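Local coordinates for regulation of enolase protein 1 (Saccharomyces cerevisiae, PDB 3O12) that functions in galactose metabolism through the GAL83 protein and may control the level of the enolase ENO1, at residues A[72-83]-A[181-191]; A[141-150]-A[162-170]. One frame throughout, in Å; residues are numbered along the deposited sequence.

Both contacts pair antiparallel strands, but in different sheets. Contact 1 is buried and joins strands 68-78 and 185-191, far apart in sequence, in one sheet; contact 2 belongs to the hairpin of strands 148-155 and 158-164 in the other, at a partly buried end. Segment 72-83 ends at Phe83, which opens strand 83-91, the neighbour of 148-155 in the sheet of contact 2. The centres lie about 20 Å apart, with contact 2 nested inside the loop that contact 1 closes. Contact 1 mixes apolar side chains with a long run of backbone bonds and turns polar at one end. Contact 2 has just two interstrand backbone bonds and relies more on tryptophan, lysine and a hydroxyl-centred turn.

Contact 1: A[72-83]-A[181-191]; sequences GHFLGVETGSAF and SDHYLVGPMAC
Phe83 and Val186 meet between the two sheets of this all-beta fold of the DUF1349 family. Strands 73-78 and 185-191 pair antiparallel in one sheet; Phe83, past the turn, opens strand 83-91 of the second. Phe83 CE1 lies 3.8 Å from Val186 CG2, while Val186 CG1 sits over one face of the ring. The same aromatic turns an edge toward the face of Tyr184 in an offset edge-to-face stack, planes 60° apart. A branched valine and flat rings suit this interior, where Val104 and Leu207 also touch Phe83. On the sheet face of Glu78 and Leu185, Phe74 extends its ring along the partner strand, CG anti to N (chi1 170°), and brings CZ to 3.8 Å from Leu185 CB; Gly76 CA lies over one face. Gly187 CA comes to 3.1 Å from Leu75 O in a CA-H...O contact, a close approach suited to glycine.

Val77 and Val186 form a hydrogen-bonded pair, with Val77 N 2.8 Å from Val186 O, and His73 with Ala190 forms another. Beyond the strands the contact becomes polar. Thr79 OG1 accepts from Tyr184 N and donates to Gly80 O, so one hydroxyl ties both segments together. At the exposed edge, Glu78 OE2 stands over one face of the His183 imidazole, 3.5 Å from His183 CG, the carboxylate nearly perpendicular to the ring. In the ring plane, His183 ND1 donates to Thr79 O at 2.8 Å.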
loop_
_atom_site.group_PDB
_atom_site.type_symbol
_atom_site.label_atom_id
_atom_site.label_comp_id
_atom_site.label_asym_id
_atom_site.label_seq_id
_atom_site.Cartn_x
_atom_site.Cartn_y
_atom_site.Cartn_z
ATOM N N GLY A 72 11.078 1.810 0.602
ATOM C CA GLY A 72 9.930 1.709 1.483
ATOM C C GLY A 72 9.730 0.323 2.060
ATOM O O GLY A 72 10.250 -0.664 1.534
ATOM N N HIS A 73 8.968 0.243 3.142
ATOM C CA HIS A 73 8.699 -1.046 3.771
ATOM C C HIS A 73 7.524 -1.728 3.098
ATOM O O HIS A 73 6.473 -1.122 2.918
ATOM C CB HIS A 73 8.402 -0.876 5.264
ATOM C CG HIS A 73 9.434 -0.081 6.006
ATOM N ND1 HIS A 73 10.748 -0.489 6.125
ATOM C CD2 HIS A 73 9.339 1.092 6.673
ATOM C CE1 HIS A 73 11.416 0.400 6.842
ATOM N NE2 HIS A 73 10.586 1.370 7.183
ATOM N N PHE A 74 7.685 -3.000 2.737
ATOM C CA PHE A 74 6.626 -3.721 2.031
ATOM C C PHE A 74 6.637 -5.173 2.474
ATOM O O PHE A 74 7.664 -5.853 2.374
ATOM C CB PHE A 74 6.849 -3.605 0.509
ATOM C CG PHE A 74 5.961 -4.498 -0.329
ATOM C CD1 PHE A 74 4.580 -4.464 -0.205
ATOM C CD2 PHE A 74 6.516 -5.331 -1.292
ATOM C CE1 PHE A 74 3.770 -5.274 -0.983
ATOM C CE2 PHE A 74 5.707 -6.139 -2.085
ATOM C CZ PHE A 74 4.335 -6.110 -1.933
ATOM N N LEU A 75 5.508 -5.648 2.996
ATOM C CA LEU A 75 5.375 -7.066 3.324
ATOM C C LEU A 75 4.508 -7.688 2.236
ATOM O O LEU A 75 3.293 -7.512 2.212
ATOM C CB LEU A 75 4.738 -7.264 4.709
ATOM C CG LEU A 75 4.468 -8.709 5.148
ATOM C CD1 LEU A 75 5.767 -9.533 5.159
ATOM C CD2 LEU A 75 3.795 -8.739 6.517
ATOM N N GLY A 76 5.145 -8.413 1.324
ATOM C CA GLY A 76 4.453 -8.916 0.150
ATOM C C GLY A 76 4.076 -10.388 0.213
ATOM O O GLY A 76 4.923 -11.257 0.434
ATOM N N VAL A 77 2.797 -10.660 -0.016
ATOM C CA VAL A 77 2.276 -12.013 -0.086
ATOM C C VAL A 77 2.135 -12.369 -1.560
ATOM O O VAL A 77 1.562 -11.594 -2.347
ATOM C CB VAL A 77 0.900 -12.103 0.602
ATOM C CG1 VAL A 77 0.391 -13.544 0.593
ATOM C CG2 VAL A 77 0.982 -11.562 2.040
ATOM N N GLU A 78 2.661 -13.520 -1.957
ATOM C CA GLU A 78 2.665 -13.892 -3.363
ATOM C C GLU A 78 1.327 -14.484 -3.795
ATOM O O GLU A 78 0.725 -15.308 -3.087
ATOM C CB GLU A 78 3.826 -14.850 -3.659
ATOM C CG GLU A 78 4.038 -15.111 -5.138
ATOM C CD GLU A 78 5.226 -16.001 -5.437
ATOM O OE1 GLU A 78 6.069 -16.226 -4.540
ATOM O OE2 GLU A 78 5.310 -16.480 -6.586
ATOM N N THR A 79 0.864 -14.044 -4.963
ATOM C CA THR A 79 -0.435 -14.422 -5.510
ATOM C C THR A 79 -0.253 -15.186 -6.801
ATOM O O THR A 79 0.861 -15.309 -7.306
ATOM C CB THR A 79 -1.258 -13.159 -5.894
ATOM O OG1 THR A 79 -0.756 -12.605 -7.126
ATOM C CG2 THR A 79 -1.185 -12.103 -4.807
ATOM N N GLY A 80 -1.366 -15.674 -7.347
ATOM C CA GLY A 80 -1.406 -16.156 -8.713
ATOM C C GLY A 80 -1.659 -15.020 -9.697
ATOM O O GLY A 80 -1.328 -13.861 -9.429
ATOM N N SER A 81 -2.273 -15.339 -10.833
ATOM C CA SER A 81 -2.357 -14.372 -11.930
ATOM C C SER A 81 -3.495 -13.373 -11.804
ATOM O O SER A 81 -3.603 -12.441 -12.616
ATOM C CB SER A 81 -2.450 -15.095 -13.273
ATOM O OG SER A 81 -3.611 -15.897 -13.331
ATOM N N ALA A 82 -4.342 -13.572 -10.806
ATOM C CA ALA A 82 -5.439 -12.661 -10.502
ATOM C C ALA A 82 -5.770 -12.805 -9.029
ATOM O O ALA A 82 -5.647 -13.898 -8.461
ATOM C CB ALA A 82 -6.648 -13.001 -11.336
ATOM N N PHE A 83 -6.191 -11.718 -8.394
ATOM C CA PHE A 83 -6.480 -11.769 -6.968
ATOM C C PHE A 83 -7.323 -10.594 -6.506
ATOM O O PHE A 83 -7.393 -9.575 -7.186
ATOM C CB PHE A 83 -5.167 -11.774 -6.162
ATOM C CG PHE A 83 -4.429 -10.463 -6.203
ATOM C CD1 PHE A 83 -4.700 -9.465 -5.282
ATOM C CD2 PHE A 83 -3.484 -10.220 -7.189
ATOM C CE1 PHE A 83 -4.037 -8.249 -5.339
ATOM C CE2 PHE A 83 -2.808 -9.015 -7.252
ATOM C CZ PHE A 83 -3.083 -8.022 -6.339
ATOM N N SER A 181 0.584 -10.780 -15.235
ATOM C CA SER A 181 1.726 -11.475 -14.651
ATOM C C SER A 181 1.255 -12.816 -14.126
ATOM O O SER A 181 0.093 -12.952 -13.718
ATOM C CB SER A 181 2.307 -10.644 -13.495
ATOM O OG SER A 181 3.523 -11.208 -13.025
ATOM N N ASP A 182 2.146 -13.809 -14.132
ATOM C CA ASP A 182 1.835 -15.101 -13.534
ATOM C C ASP A 182 1.671 -14.986 -12.016
ATOM O O ASP A 182 0.942 -15.765 -11.394
ATOM C CB ASP A 182 2.934 -16.132 -13.845
ATOM C CG ASP A 182 2.919 -16.590 -15.280
ATOM O OD1 ASP A 182 1.893 -16.387 -15.967
ATOM O OD2 ASP A 182 3.941 -17.167 -15.715
ATOM N N HIS A 183 2.351 -14.003 -11.431
ATOM C CA HIS A 183 2.323 -13.772 -9.991
ATOM C C HIS A 183 2.433 -12.300 -9.670
ATOM O O HIS A 183 3.083 -11.545 -10.389
ATOM C CB HIS A 183 3.498 -14.474 -9.314
ATOM C CG HIS A 183 3.509 -15.952 -9.527
ATOM N ND1 HIS A 183 2.639 -16.798 -8.878
ATOM C CD2 HIS A 183 4.263 -16.729 -10.337
ATOM C CE1 HIS A 183 2.868 -18.040 -9.268
ATOM N NE2 HIS A 183 3.844 -18.026 -10.157
ATOM N N TYR A 184 1.813 -11.914 -8.560
ATOM C CA TYR A 184 2.016 -10.594 -7.986
ATOM C C TYR A 184 2.440 -10.737 -6.537
ATOM O O TYR A 184 2.302 -11.810 -5.938
ATOM C CB TYR A 184 0.731 -9.755 -8.047
ATOM C CG TYR A 184 0.197 -9.527 -9.443
ATOM C CD1 TYR A 184 0.629 -8.447 -10.200
ATOM C CD2 TYR A 184 -0.741 -10.396 -10.004
ATOM C CE1 TYR A 184 0.135 -8.229 -11.489
ATOM C CE2 TYR A 184 -1.239 -10.188 -11.293
ATOM C CZ TYR A 184 -0.793 -9.110 -12.023
ATOM O OH TYR A 184 -1.287 -8.885 -13.290
ATOM N N LEU A 185 2.960 -9.655 -5.973
ATOM C CA LEU A 185 3.134 -9.546 -4.529
ATOM C C LEU A 185 2.181 -8.475 -4.042
ATOM O O LEU A 185 2.084 -7.415 -4.645
ATOM C CB LEU A 185 4.577 -9.165 -4.185
ATOM C CG LEU A 185 5.607 -10.221 -4.585
ATOM C CD1 LEU A 185 7.008 -9.648 -4.602
ATOM C CD2 LEU A 185 5.512 -11.396 -3.622
ATOM N N VAL A 186 1.460 -8.737 -2.967
ATOM C CA VAL A 186 0.531 -7.747 -2.438
ATOM C C VAL A 186 0.572 -7.765 -0.919
ATOM O O VAL A 186 0.725 -8.820 -0.296
ATOM C CB VAL A 186 -0.920 -7.964 -2.987
ATOM C CG1 VAL A 186 -1.477 -9.336 -2.603
ATOM C CG2 VAL A 186 -1.863 -6.840 -2.531
ATOM N N GLY A 187 0.449 -6.601 -0.302
ATOM C CA GLY A 187 0.514 -6.552 1.144
ATOM C C GLY A 187 0.798 -5.175 1.713
ATOM O O GLY A 187 0.929 -4.190 0.975
ATOM N N PRO A 188 0.870 -5.078 3.038
ATOM C CA PRO A 188 1.151 -3.837 3.763
ATOM C C PRO A 188 2.346 -3.058 3.224
ATOM O O PRO A 188 3.385 -3.619 2.876
ATOM C CB PRO A 188 1.442 -4.342 5.185
ATOM C CG PRO A 188 0.566 -5.523 5.290
ATOM C CD PRO A 188 0.739 -6.218 3.963
HETATM N N MSE A 189 2.194 -1.738 3.190
HETATM C CA MSE A 189 3.280 -0.856 2.823
HETATM C C MSE A 189 3.293 0.330 3.786
HETATM O O MSE A 189 2.242 0.788 4.225
HETATM C CB MSE A 189 3.052 -0.406 1.372
HETATM C CG MSE A 189 3.896 0.731 0.845
HETATM SE SE MSE A 189 3.237 2.525 1.257
HETATM C CE MSE A 189 1.372 2.485 0.680
ATOM N N ALA A 190 4.484 0.822 4.123
ATOM C CA ALA A 190 4.598 2.048 4.913
ATOM C C ALA A 190 5.931 2.736 4.632
ATOM O O ALA A 190 6.953 2.068 4.447
ATOM C CB ALA A 190 4.443 1.748 6.406
ATOM N N CYS A 191 5.913 4.069 4.605
ATOM C CA CYS A 191 7.075 4.876 4.221
ATOM C C CYS A 191 7.125 6.140 5.066
ATOM O O CYS A 191 6.084 6.710 5.395
ATOM C CB CYS A 191 6.981 5.337 2.744
ATOM S SG CYS A 191 6.982 4.034 1.543
HETATM O O HOH W 1 -2.398 -11.586 -15.050
#

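Contact 2: A[141-150]-A[162-170]; sequences YGGNARDFWL and QVSSDKKTW
Trp149 lies across Lys167 where the strands of the 148-155/158-164 beta hairpin meet the turn that follows. Its CB packs 3.6 Å from Trp170 CH2, and CG is next to the same atom. With CG beside the backbone N (chi1 -71°), the six-membered ring points its edge at the start of the turn: CE3 approaches Ser164 O, and CZ3 stands 3.5 Å from Ser165 O. The extended Lys167 chain crosses one face at about a right angle, CG 3.8 Å from the centroid of the five-membered ring in a CH-pi contact. Lys167 CD lies over the NE1 side of the same face, 3.6 Å from Trp149 NE1. At this polar tip, NE1 donates to Glu204, whose carboxylate also forms a salt bridge with Lys167 NZ.

In the backbone, Trp149 and Ser164 form a hydrogen-bonded pair, with a nearly straight bond from Trp149 N to Ser164 O (172°). Serine suits position 164 because its small hydroxyl builds an ST turn and an ST motif: OG accepts from Asp166 N and Lys167 N respectively, and donates to Thr169 O. On the other sheet face, branched Val163 sends CG2 to 4.1 Å from Leu150 CD2. Lysine thus plays two roles, its methylenes covering an aromatic face and its ammonium meeting Glu204; the two donors probably favour the charged form of Glu204, which would link the indole N-H to the ammonium group.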
loop_
_atom_site.group_PDB
_atom_site.type_symbol
_atom_site.label_atom_id
_atom_site.label_comp_id
_atom_site.label_asym_id
_atom_site.label_seq_id
_atom_site.Cartn_x
_atom_site.Cartn_y
_atom_site.Cartn_z
ATOM N N TYR A 141 -8.778 13.073 2.234
ATOM C CA TYR A 141 -9.581 11.927 2.653
ATOM C C TYR A 141 -10.698 12.349 3.601
ATOM O O TYR A 141 -10.455 13.050 4.582
ATOM C CB TYR A 141 -8.703 10.868 3.322
ATOM C CG TYR A 141 -9.440 9.605 3.720
ATOM C CD1 TYR A 141 -10.179 8.880 2.789
ATOM C CD2 TYR A 141 -9.382 9.125 5.024
ATOM C CE1 TYR A 141 -10.851 7.713 3.154
ATOM C CE2 TYR A 141 -10.041 7.960 5.396
ATOM C CZ TYR A 141 -10.769 7.257 4.455
ATOM O OH TYR A 141 -11.435 6.108 4.818
ATOM N N GLY A 142 -11.912 11.891 3.312
ATOM C CA GLY A 142 -13.080 12.268 4.089
ATOM C C GLY A 142 -13.379 11.392 5.294
ATOM O O GLY A 142 -14.265 11.711 6.086
ATOM N N GLY A 143 -12.653 10.289 5.439
ATOM C CA GLY A 143 -12.897 9.375 6.543
ATOM C C GLY A 143 -11.932 9.559 7.702
ATOM O O GLY A 143 -11.332 10.622 7.868
ATOM N N ASN A 144 -11.782 8.517 8.512
ATOM C CA ASN A 144 -10.833 8.544 9.616
ATOM C C ASN A 144 -9.496 8.026 9.118
ATOM O O ASN A 144 -9.355 6.843 8.825
ATOM C CB ASN A 144 -11.331 7.686 10.780
ATOM C CG ASN A 144 -10.359 7.655 11.950
ATOM O OD1 ASN A 144 -9.348 8.369 11.964
ATOM N ND2 ASN A 144 -10.662 6.823 12.946
ATOM N N ALA A 145 -8.521 8.920 9.002
ATOM C CA ALA A 145 -7.225 8.535 8.455
ATOM C C ALA A 145 -6.547 7.454 9.301
ATOM O O ALA A 145 -5.761 6.663 8.784
ATOM C CB ALA A 145 -6.324 9.751 8.309
ATOM N N ARG A 146 -6.862 7.410 10.594
ATOM C CA ARG A 146 -6.178 6.493 11.506
ATOM C C ARG A 146 -6.769 5.082 11.536
ATOM O O ARG A 146 -6.261 4.208 12.240
ATOM C CB ARG A 146 -6.099 7.087 12.915
ATOM C CG ARG A 146 -5.180 8.299 12.996
ATOM C CD ARG A 146 -5.352 9.057 14.303
ATOM N NE ARG A 146 -4.877 8.295 15.455
ATOM C CZ ARG A 146 -3.627 8.327 15.906
ATOM N NH1 ARG A 146 -3.286 7.603 16.964
ATOM N NH2 ARG A 146 -2.718 9.081 15.301
ATOM N N ASP A 147 -7.829 4.856 10.765
ATOM C CA ASP A 147 -8.450 3.533 10.723
ATOM C C ASP A 147 -9.264 3.385 9.448
ATOM O O ASP A 147 -10.362 3.932 9.332
ATOM C CB ASP A 147 -9.342 3.342 11.947
ATOM C CG ASP A 147 -9.817 1.911 12.124
ATOM O OD1 ASP A 147 -9.450 1.032 11.321
ATOM O OD2 ASP A 147 -10.567 1.660 13.099
ATOM N N PHE A 148 -8.713 2.670 8.472
ATOM C CA PHE A 148 -9.422 2.466 7.220
ATOM C C PHE A 148 -9.065 1.105 6.643
ATOM O O PHE A 148 -8.108 0.463 7.092
ATOM C CB PHE A 148 -9.100 3.578 6.202
ATOM C CG PHE A 148 -7.659 3.601 5.751
ATOM C CD1 PHE A 148 -7.259 2.916 4.602
ATOM C CD2 PHE A 148 -6.697 4.298 6.471
ATOM C CE1 PHE A 148 -5.928 2.932 4.178
ATOM C CE2 PHE A 148 -5.357 4.303 6.052
ATOM C CZ PHE A 148 -4.980 3.620 4.906
ATOM N N TRP A 149 -9.851 0.668 5.665
ATOM C CA TRP A 149 -9.587 -0.565 4.936
ATOM C C TRP A 149 -9.320 -0.253 3.473
ATOM O O TRP A 149 -9.857 0.715 2.908
ATOM C CB TRP A 149 -10.782 -1.526 4.995
ATOM C CG TRP A 149 -11.048 -2.170 6.337
ATOM C CD1 TRP A 149 -10.696 -3.430 6.721
ATOM C CD2 TRP A 149 -11.748 -1.591 7.446
ATOM N NE1 TRP A 149 -11.126 -3.670 8.004
ATOM C CE2 TRP A 149 -11.772 -2.556 8.475
ATOM C CE3 TRP A 149 -12.345 -0.347 7.670
ATOM C CZ2 TRP A 149 -12.382 -2.317 9.713
ATOM C CZ3 TRP A 149 -12.951 -0.106 8.905
ATOM C CH2 TRP A 149 -12.960 -1.090 9.908
ATOM N N LEU A 150 -8.497 -1.087 2.853
ATOM C CA LEU A 150 -8.283 -1.058 1.409
ATOM C C LEU A 150 -8.610 -2.399 0.813
ATOM O O LEU A 150 -8.360 -3.436 1.425
ATOM C CB LEU A 150 -6.830 -0.730 1.067
ATOM C CG LEU A 150 -6.418 0.695 1.411
ATOM C CD1 LEU A 150 -4.901 0.829 1.449
ATOM C CD2 LEU A 150 -7.044 1.711 0.430
ATOM N N GLN A 162 -10.295 0.062 -3.968
ATOM C CA GLN A 162 -11.422 0.596 -3.220
ATOM C C GLN A 162 -10.983 0.876 -1.788
ATOM O O GLN A 162 -10.042 0.248 -1.272
ATOM C CB GLN A 162 -12.578 -0.402 -3.207
ATOM C CG GLN A 162 -13.150 -0.712 -4.579
ATOM C CD GLN A 162 -14.063 -1.918 -4.553
ATOM O OE1 GLN A 162 -15.246 -1.820 -4.212
ATOM N NE2 GLN A 162 -13.519 -3.068 -4.911
ATOM N N VAL A 163 -11.664 1.815 -1.137
ATOM C CA VAL A 163 -11.360 2.170 0.241
ATOM C C VAL A 163 -12.642 2.077 1.057
ATOM O O VAL A 163 -13.738 2.194 0.507
ATOM C CB VAL A 163 -10.755 3.596 0.319
ATOM C CG1 VAL A 163 -11.779 4.646 -0.127
ATOM C CG2 VAL A 163 -10.263 3.913 1.712
ATOM N N SER A 164 -12.515 1.858 2.359
ATOM C CA SER A 164 -13.700 1.840 3.212
ATOM C C SER A 164 -13.411 2.366 4.609
ATOM O O SER A 164 -12.340 2.126 5.160
ATOM C CB SER A 164 -14.263 0.421 3.298
ATOM O OG SER A 164 -15.439 0.397 4.100
ATOM N N SER A 165 -14.370 3.094 5.179
ATOM C CA SER A 165 -14.242 3.570 6.549
ATOM C C SER A 165 -15.008 2.682 7.524
ATOM O O SER A 165 -14.889 2.843 8.739
ATOM C CB SER A 165 -14.764 5.000 6.657
ATOM O OG SER A 165 -16.157 5.030 6.399
ATOM N N ASP A 166 -15.788 1.740 6.998
ATOM C CA ASP A 166 -16.694 0.966 7.847
ATOM C C ASP A 166 -16.745 -0.530 7.534
ATOM O O ASP A 166 -17.429 -1.294 8.224
ATOM C CB ASP A 166 -18.105 1.574 7.825
ATOM C CG ASP A 166 -18.712 1.622 6.430
ATOM O OD1 ASP A 166 -19.775 2.264 6.279
ATOM O OD2 ASP A 166 -18.149 1.031 5.486
ATOM N N LYS A 167 -15.998 -0.942 6.515
ATOM C CA LYS A 167 -15.980 -2.336 6.078
ATOM C C LYS A 167 -17.346 -2.762 5.536
ATOM O O LYS A 167 -17.625 -3.957 5.408
ATOM C CB LYS A 167 -15.520 -3.270 7.212
ATOM C CG LYS A 167 -14.612 -4.403 6.738
ATOM C CD LYS A 167 -14.247 -5.365 7.851
ATOM C CE LYS A 167 -13.410 -6.514 7.300
ATOM N NZ LYS A 167 -13.073 -7.522 8.351
ATOM N N LYS A 168 -18.190 -1.779 5.220
ATOM C CA LYS A 168 -19.523 -2.038 4.680
ATOM C C LYS A 168 -19.668 -1.516 3.250
ATOM O O LYS A 168 -20.196 -2.217 2.388
ATOM C CB LYS A 168 -20.609 -1.408 5.563
ATOM C CG LYS A 168 -20.581 -1.846 7.026
ATOM C CD LYS A 168 -20.813 -3.339 7.166
ATOM C CE LYS A 168 -20.688 -3.783 8.612
ATOM N NZ LYS A 168 -20.881 -5.255 8.727
ATOM N N THR A 169 -19.211 -0.281 3.023
ATOM C CA THR A 169 -19.303 0.403 1.739
ATOM C C THR A 169 -17.895 0.633 1.193
ATOM O O THR A 169 -17.010 1.058 1.935
ATOM C CB THR A 169 -19.988 1.772 1.916
ATOM O OG1 THR A 169 -21.176 1.605 2.702
ATOM C CG2 THR A 169 -20.344 2.375 0.576
ATOM N N TRP A 170 -17.698 0.356 -0.097
ATOM C CA TRP A 170 -16.361 0.336 -0.705
ATOM C C TRP A 170 -16.233 1.189 -1.969
ATOM O O TRP A 170 -16.132 0.654 -3.076
ATOM C CB TRP A 170 -15.973 -1.107 -1.040
ATOM C CG TRP A 170 -15.909 -2.017 0.149
ATOM C CD1 TRP A 170 -16.939 -2.722 0.702
ATOM C CD2 TRP A 170 -14.745 -2.330 0.932
ATOM N NE1 TRP A 170 -16.491 -3.449 1.781
ATOM C CE2 TRP A 170 -15.148 -3.223 1.943
ATOM C CE3 TRP A 170 -13.401 -1.938 0.874
ATOM C CZ2 TRP A 170 -14.258 -3.737 2.889
ATOM C CZ3 TRP A 170 -12.520 -2.446 1.814
ATOM C CH2 TRP A 170 -12.953 -3.335 2.807
HETATM O O HOH W 2 -12.906 3.911 10.409
#